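Long-range contacts in cpftsy (PDB 4AK9), which probably serves as the chloroplast receptor of the signal recognition particle, a GTPase that helps deliver proteins to the thylakoid membrane: residues 21-26 with 270-275; 27-32 with 57-62; 67-72 with 94-99. One frame throughout, in Å; residues are numbered along the deposited sequence.

Interaction 1: residues 21-26 with 270-275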
loop_
_atom_site.group_PDB
_atom_site.type_symbol
_atom_site.label_atom_id
_atom_site.label_comp_id
_atom_site.label_asym_id
_atom_site.label_seq_id
_atom_site.Cartn_x
_atom_site.Cartn_y
_atom_site.Cartn_z
ATOM N N SER A 21 2.384 13.975 16.952
ATOM C CA SER A 21 1.358 13.019 17.337
ATOM C C SER A 21 0.670 12.435 16.111
ATOM O O SER A 21 0.289 11.255 16.106
ATOM C CB SER A 21 0.337 13.647 18.284
ATOM O OG SER A 21 -0.481 14.566 17.586
ATOM N N GLY A 22 0.497 13.265 15.080
ATOM C CA GLY A 22 -0.139 12.811 13.846
ATOM C C GLY A 22 0.572 11.636 13.174
ATOM O O GLY A 22 -0.058 10.730 12.621
ATOM N N PHE A 23 1.894 11.636 13.225
ATOM C CA PHE A 23 2.641 10.553 12.604
ATOM C C PHE A 23 3.070 9.430 13.548
ATOM O O PHE A 23 3.934 8.634 13.189
ATOM C CB PHE A 23 3.818 11.118 11.811
ATOM C CG PHE A 23 3.387 11.838 10.565
ATOM C CD1 PHE A 23 3.004 11.121 9.445
ATOM C CD2 PHE A 23 3.283 13.222 10.537
ATOM C CE1 PHE A 23 2.570 11.766 8.296
ATOM C CE2 PHE A 23 2.855 13.888 9.370
ATOM C CZ PHE A 23 2.499 13.155 8.252
ATOM N N SER A 24 2.458 9.343 14.732
ATOM C CA SER A 24 2.925 8.348 15.714
ATOM C C SER A 24 2.790 6.909 15.209
ATOM O O SER A 24 3.673 6.076 15.454
ATOM C CB SER A 24 2.238 8.518 17.077
ATOM O OG SER A 24 0.870 8.172 17.012
ATOM N N LYS A 25 1.704 6.594 14.501
ATOM C CA LYS A 25 1.587 5.215 13.997
ATOM C C LYS A 25 2.621 4.885 12.938
ATOM O O LYS A 25 3.162 3.769 12.911
ATOM C CB LYS A 25 0.186 4.919 13.470
ATOM C CG LYS A 25 -0.875 4.920 14.545
ATOM C CD LYS A 25 -1.930 3.862 14.245
ATOM C CE LYS A 25 -3.312 4.289 14.751
ATOM N NZ LYS A 25 -3.546 4.038 16.214
ATOM N N THR A 26 2.908 5.853 12.063
ATOM C CA THR A 26 3.945 5.651 11.066
ATOM C C THR A 26 5.305 5.502 11.741
ATOM O O THR A 26 6.101 4.623 11.380
ATOM C CB THR A 26 4.000 6.825 10.046
ATOM O OG1 THR A 26 2.761 6.868 9.316
ATOM C CG2 THR A 26 5.140 6.610 9.044
ATOM N N THR A 270 -5.107 13.925 3.877
ATOM C CA THR A 270 -5.880 13.950 5.123
ATOM C C THR A 270 -5.771 12.632 5.908
ATOM O O THR A 270 -5.308 11.607 5.371
ATOM C CB THR A 270 -7.379 14.166 4.830
ATOM O OG1 THR A 270 -7.849 13.088 4.020
ATOM C CG2 THR A 270 -7.626 15.487 4.104
ATOM N N LYS A 271 -6.235 12.671 7.156
ATOM C CA LYS A 271 -6.424 11.480 7.993
ATOM C C LYS A 271 -5.143 10.695 8.241
ATOM O O LYS A 271 -5.172 9.472 8.416
ATOM C CB LYS A 271 -7.469 10.577 7.368
ATOM C CG LYS A 271 -8.836 11.268 7.258
ATOM C CD LYS A 271 -9.782 10.485 6.358
ATOM C CE LYS A 271 -10.112 9.109 6.942
ATOM N NZ LYS A 271 -11.044 8.309 6.075
ATOM N N LEU A 272 -4.023 11.391 8.289
ATOM C CA LEU A 272 -2.750 10.703 8.429
ATOM C C LEU A 272 -2.521 10.158 9.843
ATOM O O LEU A 272 -1.700 9.261 10.055
ATOM C CB LEU A 272 -1.606 11.603 7.985
ATOM C CG LEU A 272 -1.553 11.785 6.456
ATOM C CD1 LEU A 272 -0.613 12.921 6.070
ATOM C CD2 LEU A 272 -1.103 10.475 5.769
ATOM N N ASP A 273 -3.251 10.677 10.814
ATOM C CA ASP A 273 -3.134 10.157 12.179
ATOM C C ASP A 273 -3.695 8.732 12.294
ATOM O O ASP A 273 -3.353 7.991 13.218
ATOM C CB ASP A 273 -3.879 11.089 13.118
ATOM C CG ASP A 273 -5.279 11.354 12.653
ATOM O OD1 ASP A 273 -5.443 11.926 11.534
ATOM O OD2 ASP A 273 -6.218 10.994 13.401
ATOM N N GLY A 274 -4.527 8.334 11.334
ATOM C CA GLY A 274 -5.154 7.018 11.382
ATOM C C GLY A 274 -4.417 5.880 10.691
ATOM O O GLY A 274 -4.903 4.742 10.652
ATOM N N THR A 275 -3.239 6.163 10.154
ATOM C CA THR A 275 -2.540 5.148 9.367
ATOM C C THR A 275 -1.046 5.071 9.706
ATOM O O THR A 275 -0.451 6.055 10.143
ATOM C CB THR A 275 -2.741 5.393 7.830
ATOM O OG1 THR A 275 -2.178 4.303 7.092
ATOM C CG2 THR A 275 -2.098 6.701 7.380
HETATM O O HOH W 1 -0.803 8.519 14.394
HETATM O O HOH W 2 0.803 8.166 11.090
#
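G22 and D273 bring the two backbones within 4.3 Å at their CA atoms, where the helix 16-22 ends and a short 3-10 turn follows strand 266-270. G22 O takes a CA-H...O contact from D273 CA, 3.2 Å away with an angle of 160° at the hydrogen. Two waters fill in beside it. Water 1 accepts from K25 N and can donate to G22 O and D273 O; water 2 accepts from T26 N and can donate to L272 O and T275 O. The turn belongs to the sequence TKLD, the fourth conserved motif of P-loop GTPases, which in relatives reads the guanine base. D273 carries its CG between its own N and carbonyl carbon (chi1 52°), and the carboxylate turns off from the helix while CB stays 3.9 Å from G22 O. On the apolar flank F23 and L272 lie side by side and point the same way, F23 CZ being 3.8 Å from L272 CD1; F312 meets the F23 ring edge-to-face. K25 lays its CB 3.6 Å from T275 O and then bends, bringing CE near D273 O. T26 OG1 is hydrogen-bonded to G278 N, in the loop just beyond.

Interaction 2: residues 27-32 with 57-62; sequences RENLAV and LVSDFG
N29 points its amide at S59, and the ND2-to-OG hydrogen bond between them, 2.7 Å long with an N-H...O angle of 154°, is the polar centre of the contact. With CG anti to the backbone N (chi1 172°), the N29 side chain leaves helix 24-30 toward the end of helix 45-58. S59 OG lies 16° out of the amide plane, so the bond is slightly tilted. ND2 also donates to V55 O, one turn back along helix 45-58, and this double hold would fix which way the amide is flipped. Its oxygen side meets carbon instead: N29 and V58 cross obliquely, with OD1 3.5 Å from V58 CG1. S59 OG lies beside its own backbone N and, besides accepting from N29, donates a weak bond to A276 O in the GTPase domain.

Here helix 45-58 stops in a Schellman motif, with D60 at positive phi as the C-prime residue; D60 N bonds to L57 O at 2.9 Å and F61 N to L56 O. This helix end probably corresponds to the ALLEADV motif by which the helical N domain of SRP GTPases packs on the G domain. Consistent with this, D60 OD2 makes a salt bridge to R277 of its own chain; OD1 makes another to R277 of the second subunit, a contact of the assembly.

L30 packs against the S59 hydroxyl with CG and CD2. Its CD2 comes 3.8 Å from S59 OG and slightly farther from S59 CB, so the hydroxyl is flanked by methyl as well as by amide. The same CD2 approaches the F61 ring obliquely, 4.4 Å from CE1, a looser touch. L56 lies against both L30 and F61, and F317 near the C-terminus against L30.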
loop_
_atom_site.group_PDB
_atom_site.type_symbol
_atom_site.label_atom_id
_atom_site.label_comp_id
_atom_site.label_asym_id
_atom_site.label_seq_id
_atom_site.Cartn_x
_atom_site.Cartn_y
_atom_site.Cartn_z
ATOM N N ARG A 27 5.556 6.353 12.735
ATOM C CA ARG A 27 6.857 6.393 13.412
ATOM C C ARG A 27 7.142 5.083 14.125
ATOM O O ARG A 27 8.297 4.625 14.178
ATOM C CB ARG A 27 6.925 7.602 14.357
ATOM C CG ARG A 27 8.241 7.764 15.081
ATOM C CD ARG A 27 8.228 9.058 15.848
ATOM N NE ARG A 27 7.093 9.162 16.759
ATOM C CZ ARG A 27 6.089 10.025 16.637
ATOM N NH1 ARG A 27 6.041 10.874 15.613
ATOM N NH2 ARG A 27 5.122 10.027 17.552
ATOM N N GLU A 28 6.100 4.448 14.649
ATOM C CA GLU A 28 6.273 3.177 15.344
ATOM C C GLU A 28 6.742 2.037 14.441
ATOM O O GLU A 28 7.557 1.211 14.857
ATOM C CB GLU A 28 4.987 2.765 16.042
ATOM C CG GLU A 28 5.046 1.367 16.630
ATOM C CD GLU A 28 4.081 1.186 17.785
ATOM O OE1 GLU A 28 3.076 1.942 17.840
ATOM O OE2 GLU A 28 4.333 0.296 18.639
ATOM N N ASN A 29 6.234 1.962 13.213
ATOM C CA ASN A 29 6.841 1.002 12.290
ATOM C C ASN A 29 8.266 1.392 11.986
ATOM O O ASN A 29 9.158 0.544 11.979
ATOM C CB ASN A 29 6.075 0.846 10.981
ATOM C CG ASN A 29 6.844 -0.015 9.966
ATOM O OD1 ASN A 29 7.128 -1.200 10.214
ATOM N ND2 ASN A 29 7.208 0.596 8.833
ATOM N N LEU A 30 8.488 2.690 11.757
ATOM C CA LEU A 30 9.825 3.121 11.345
ATOM C C LEU A 30 10.878 3.014 12.457
ATOM O O LEU A 30 12.079 3.077 12.171
ATOM C CB LEU A 30 9.782 4.518 10.790
ATOM C CG LEU A 30 8.998 4.649 9.463
ATOM C CD1 LEU A 30 8.937 6.116 9.068
ATOM C CD2 LEU A 30 9.654 3.806 8.334
ATOM N N ALA A 31 10.423 2.841 13.692
ATOM C CA ALA A 31 11.346 2.753 14.843
ATOM C C ALA A 31 12.268 1.539 14.785
ATOM O O ALA A 31 13.388 1.560 15.321
ATOM C CB ALA A 31 10.565 2.770 16.156
ATOM N N VAL A 32 11.830 0.479 14.126
ATOM C CA VAL A 32 12.680 -0.695 14.032
ATOM C C VAL A 32 13.969 -0.425 13.242
ATOM O O VAL A 32 14.916 -1.219 13.318
ATOM C CB VAL A 32 11.934 -1.903 13.434
ATOM C CG1 VAL A 32 10.596 -2.095 14.140
ATOM C CG2 VAL A 32 11.745 -1.724 11.942
ATOM N N LEU A 57 8.773 -0.140 2.873
ATOM C CA LEU A 57 7.611 -0.607 2.111
ATOM C C LEU A 57 6.402 -0.798 3.036
ATOM O O LEU A 57 5.256 -0.497 2.644
ATOM C CB LEU A 57 7.923 -1.902 1.327
ATOM C CG LEU A 57 8.948 -1.821 0.178
ATOM C CD1 LEU A 57 9.148 -3.219 -0.447
ATOM C CD2 LEU A 57 8.550 -0.841 -0.924
ATOM N N VAL A 58 6.641 -1.241 4.256
ATOM C CA VAL A 58 5.572 -1.394 5.228
ATOM C C VAL A 58 4.880 -0.044 5.482
ATOM O O VAL A 58 3.654 0.030 5.614
ATOM C CB VAL A 58 6.083 -2.055 6.531
ATOM C CG1 VAL A 58 4.965 -2.102 7.585
ATOM C CG2 VAL A 58 6.644 -3.468 6.229
ATOM N N SER A 59 5.649 1.039 5.533
ATOM C CA SER A 59 5.074 2.368 5.689
ATOM C C SER A 59 4.657 3.044 4.371
ATOM O O SER A 59 4.354 4.235 4.345
ATOM C CB SER A 59 5.995 3.293 6.501
ATOM O OG SER A 59 6.027 2.884 7.868
ATOM N N ASP A 60 4.588 2.295 3.275
ATOM C CA ASP A 60 4.170 2.876 1.990
ATOM C C ASP A 60 5.040 3.957 1.360
ATOM O O ASP A 60 4.553 4.807 0.614
ATOM C CB ASP A 60 2.711 3.336 2.034
ATOM C CG ASP A 60 1.775 2.269 1.491
ATOM O OD1 ASP A 60 2.260 1.153 1.167
ATOM O OD2 ASP A 60 0.563 2.545 1.372
ATOM N N PHE A 61 6.334 3.942 1.663
ATOM C CA PHE A 61 7.293 4.319 0.635
ATOM C C PHE A 61 7.141 3.245 -0.457
ATOM O O PHE A 61 7.360 2.045 -0.200
ATOM C CB PHE A 61 8.706 4.288 1.207
ATOM C CG PHE A 61 8.944 5.289 2.291
ATOM C CD1 PHE A 61 8.557 5.026 3.604
ATOM C CD2 PHE A 61 9.596 6.478 2.011
ATOM C CE1 PHE A 61 8.786 5.928 4.610
ATOM C CE2 PHE A 61 9.832 7.398 3.023
ATOM C CZ PHE A 61 9.437 7.125 4.323
ATOM N N GLY A 62 6.709 3.643 -1.657
ATOM C CA GLY A 62 6.427 2.652 -2.694
ATOM C C GLY A 62 7.691 1.988 -3.248
ATOM O O GLY A 62 8.805 2.477 -3.004
#

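Interaction 3: residues 67-72 with 94-99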
loop_
_atom_site.group_PDB
_atom_site.type_symbol
_atom_site.label_atom_id
_atom_site.label_comp_id
_atom_site.label_asym_id
_atom_site.label_seq_id
_atom_site.Cartn_x
_atom_site.Cartn_y
_atom_site.Cartn_z
ATOM N N LEU A 67 13.342 1.993 -3.411
ATOM C CA LEU A 67 14.507 1.544 -4.190
ATOM C C LEU A 67 15.515 2.688 -4.305
ATOM O O LEU A 67 16.708 2.530 -4.015
ATOM C CB LEU A 67 14.065 1.045 -5.573
ATOM C CG LEU A 67 15.105 0.752 -6.661
ATOM C CD1 LEU A 67 16.239 -0.100 -6.119
ATOM C CD2 LEU A 67 14.406 0.040 -7.808
ATOM N N LYS A 68 15.041 3.868 -4.675
ATOM C CA LYS A 68 15.985 4.956 -4.887
ATOM C C LYS A 68 16.552 5.528 -3.588
ATOM O O LYS A 68 17.700 5.978 -3.564
ATOM C CB LYS A 68 15.385 6.053 -5.748
ATOM C CG LYS A 68 14.347 6.849 -5.048
ATOM C CD LYS A 68 13.970 8.058 -5.880
ATOM C CE LYS A 68 13.483 7.644 -7.248
ATOM N NZ LYS A 68 12.747 8.761 -7.900
ATOM N N ILE A 69 15.766 5.508 -2.507
ATOM C CA ILE A 69 16.300 5.910 -1.203
ATOM C C ILE A 69 17.429 5.004 -0.745
ATOM O O ILE A 69 18.496 5.476 -0.355
ATOM C CB ILE A 69 15.199 5.908 -0.123
ATOM C CG1 ILE A 69 14.235 7.054 -0.402
ATOM C CG2 ILE A 69 15.812 6.062 1.263
ATOM C CD1 ILE A 69 12.932 6.998 0.400
ATOM N N VAL A 70 17.198 3.698 -0.790
ATOM C CA VAL A 70 18.180 2.757 -0.283
ATOM C C VAL A 70 19.378 2.607 -1.238
ATOM O O VAL A 70 20.522 2.461 -0.783
ATOM C CB VAL A 70 17.498 1.421 0.083
ATOM C CG1 VAL A 70 18.507 0.358 0.516
ATOM C CG2 VAL A 70 16.463 1.672 1.215
ATOM N N ASP A 71 19.131 2.716 -2.541
ATOM C CA ASP A 71 20.192 2.538 -3.542
ATOM C C ASP A 71 21.287 3.580 -3.367
ATOM O O ASP A 71 22.466 3.259 -3.447
ATOM C CB ASP A 71 19.625 2.573 -4.956
ATOM C CG ASP A 71 20.410 1.688 -5.928
ATOM O OD1 ASP A 71 21.067 0.712 -5.488
ATOM O OD2 ASP A 71 20.369 1.976 -7.143
ATOM N N THR A 72 20.901 4.819 -3.074
ATOM C CA THR A 72 21.874 5.876 -2.762
ATOM C C THR A 72 22.756 5.517 -1.542
ATOM O O THR A 72 23.976 5.777 -1.527
ATOM C CB THR A 72 21.125 7.207 -2.501
ATOM O OG1 THR A 72 20.316 7.520 -3.644
ATOM C CG2 THR A 72 22.100 8.327 -2.263
ATOM N N LYS A 94 18.425 12.330 5.289
ATOM C CA LYS A 94 18.770 13.343 4.285
ATOM C C LYS A 94 18.250 13.014 2.902
ATOM O O LYS A 94 17.823 13.902 2.182
ATOM C CB LYS A 94 20.282 13.591 4.222
ATOM C CG LYS A 94 20.795 14.233 5.476
ATOM C CD LYS A 94 22.318 14.339 5.510
ATOM C CE LYS A 94 22.775 14.924 6.847
ATOM N NZ LYS A 94 24.184 14.553 7.175
ATOM N N ASN A 95 18.294 11.739 2.529
ATOM C CA ASN A 95 17.821 11.317 1.229
ATOM C C ASN A 95 16.316 11.520 1.125
ATOM O O ASN A 95 15.818 11.907 0.069
ATOM C CB ASN A 95 18.147 9.855 0.944
ATOM C CG ASN A 95 19.635 9.615 0.766
ATOM O OD1 ASN A 95 20.410 10.555 0.566
ATOM N ND2 ASN A 95 20.043 8.346 0.837
ATOM N N ILE A 96 15.605 11.301 2.228
ATOM C CA ILE A 96 14.162 11.525 2.217
ATOM C C ILE A 96 13.879 13.011 2.099
ATOM O O ILE A 96 13.025 13.433 1.327
ATOM C CB ILE A 96 13.457 10.904 3.451
ATOM C CG1 ILE A 96 13.572 9.388 3.365
ATOM C CG2 ILE A 96 11.977 11.330 3.487
ATOM C CD1 ILE A 96 13.238 8.652 4.659
ATOM N N PHE A 97 14.622 13.828 2.841
ATOM C CA PHE A 97 14.490 15.270 2.692
ATOM C C PHE A 97 14.752 15.729 1.252
ATOM O O PHE A 97 14.024 16.546 0.712
ATOM C CB PHE A 97 15.423 16.002 3.660
ATOM C CG PHE A 97 15.370 17.489 3.518
ATOM C CD1 PHE A 97 14.362 18.209 4.121
ATOM C CD2 PHE A 97 16.313 18.166 2.752
ATOM C CE1 PHE A 97 14.297 19.591 3.971
ATOM C CE2 PHE A 97 16.259 19.544 2.618
ATOM C CZ PHE A 97 15.246 20.255 3.227
ATOM N N LYS A 98 15.796 15.194 0.622
ATOM C CA LYS A 98 16.081 15.570 -0.762
ATOM C C LYS A 98 14.975 15.196 -1.732
ATOM O O LYS A 98 14.603 16.005 -2.581
ATOM C CB LYS A 98 17.412 14.964 -1.209
ATOM C CG LYS A 98 18.567 15.621 -0.503
ATOM C CD LYS A 98 19.916 15.051 -0.913
ATOM C CE LYS A 98 20.267 15.388 -2.368
ATOM N NZ LYS A 98 19.687 14.441 -3.373
ATOM N N LEU A 99 14.457 13.975 -1.609
ATOM C CA LEU A 99 13.373 13.535 -2.477
ATOM C C LEU A 99 12.179 14.458 -2.329
ATOM O O LEU A 99 11.475 14.708 -3.306
ATOM C CB LEU A 99 12.924 12.128 -2.111
ATOM C CG LEU A 99 13.799 10.973 -2.572
ATOM C CD1 LEU A 99 12.976 9.688 -2.425
ATOM C CD2 LEU A 99 14.214 11.186 -4.024
#
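I69 and L99 supply most of the apolar contact between helices 67-72 and 94-99, whose axes approach to 9.9 Å at an angle of 134° between their N-to-C directions. L99 splits its two methyls: CD1 rests 3.6 Å from I69 CG1, while CD2 lies 3.6 Å from the CD of K68. The aliphatic part of K68 therefore lines the outer edge, with NZ going on to a salt bridge with D286. Farther in, I69 CD1 meets I96 CG1 at 3.9 Å.

One polar link crosses between the segments: N95 ND2 gives a weak hydrogen bond to I69 O, 3.5 Å away and bent to 136°. Packing brings T72 and N95 tip to tip, with CG2 and CB of T72 both 3.7 Å from N95 ND2. Within its own helix T72 OG1, anti to the carbonyl carbon (chi1 -56°), donates to K68 O at 3.0 Å, nearly in line with that carbonyl, leaving CG2 against N95. An alanine in place of T72 would probably leave K68 O without its hydroxyl partner and open a gap beside the N95 amide where CG2 now sits.

Helices 63-78 and 85-101 are neighbours in the SRP54-type helical bundle, the N domain of this family.

The three contacts run from the GTPase domain into the helical bundle. Interactions 1 and 2 share helix 24-30, their centres 12 Å apart, and meet where T26 O lies 3.9 Å from S59 OG. Interactions 2 and 3, with centres 14 Å apart, join through the F61 ring: CD2 of F61 is 3.7 Å from I69 CD1, and CE2 of F61 is 4.0 Å from I96 CD1. Interactions 1 and 3 do not touch, their nearest atoms being about 9 Å apart. Interaction 1 includes the TKLD turn, expected at the guanine site as in related GTPases. Interaction 2, touching it through S59 and interaction 3 through F61, lies between that turn and the bundle packing.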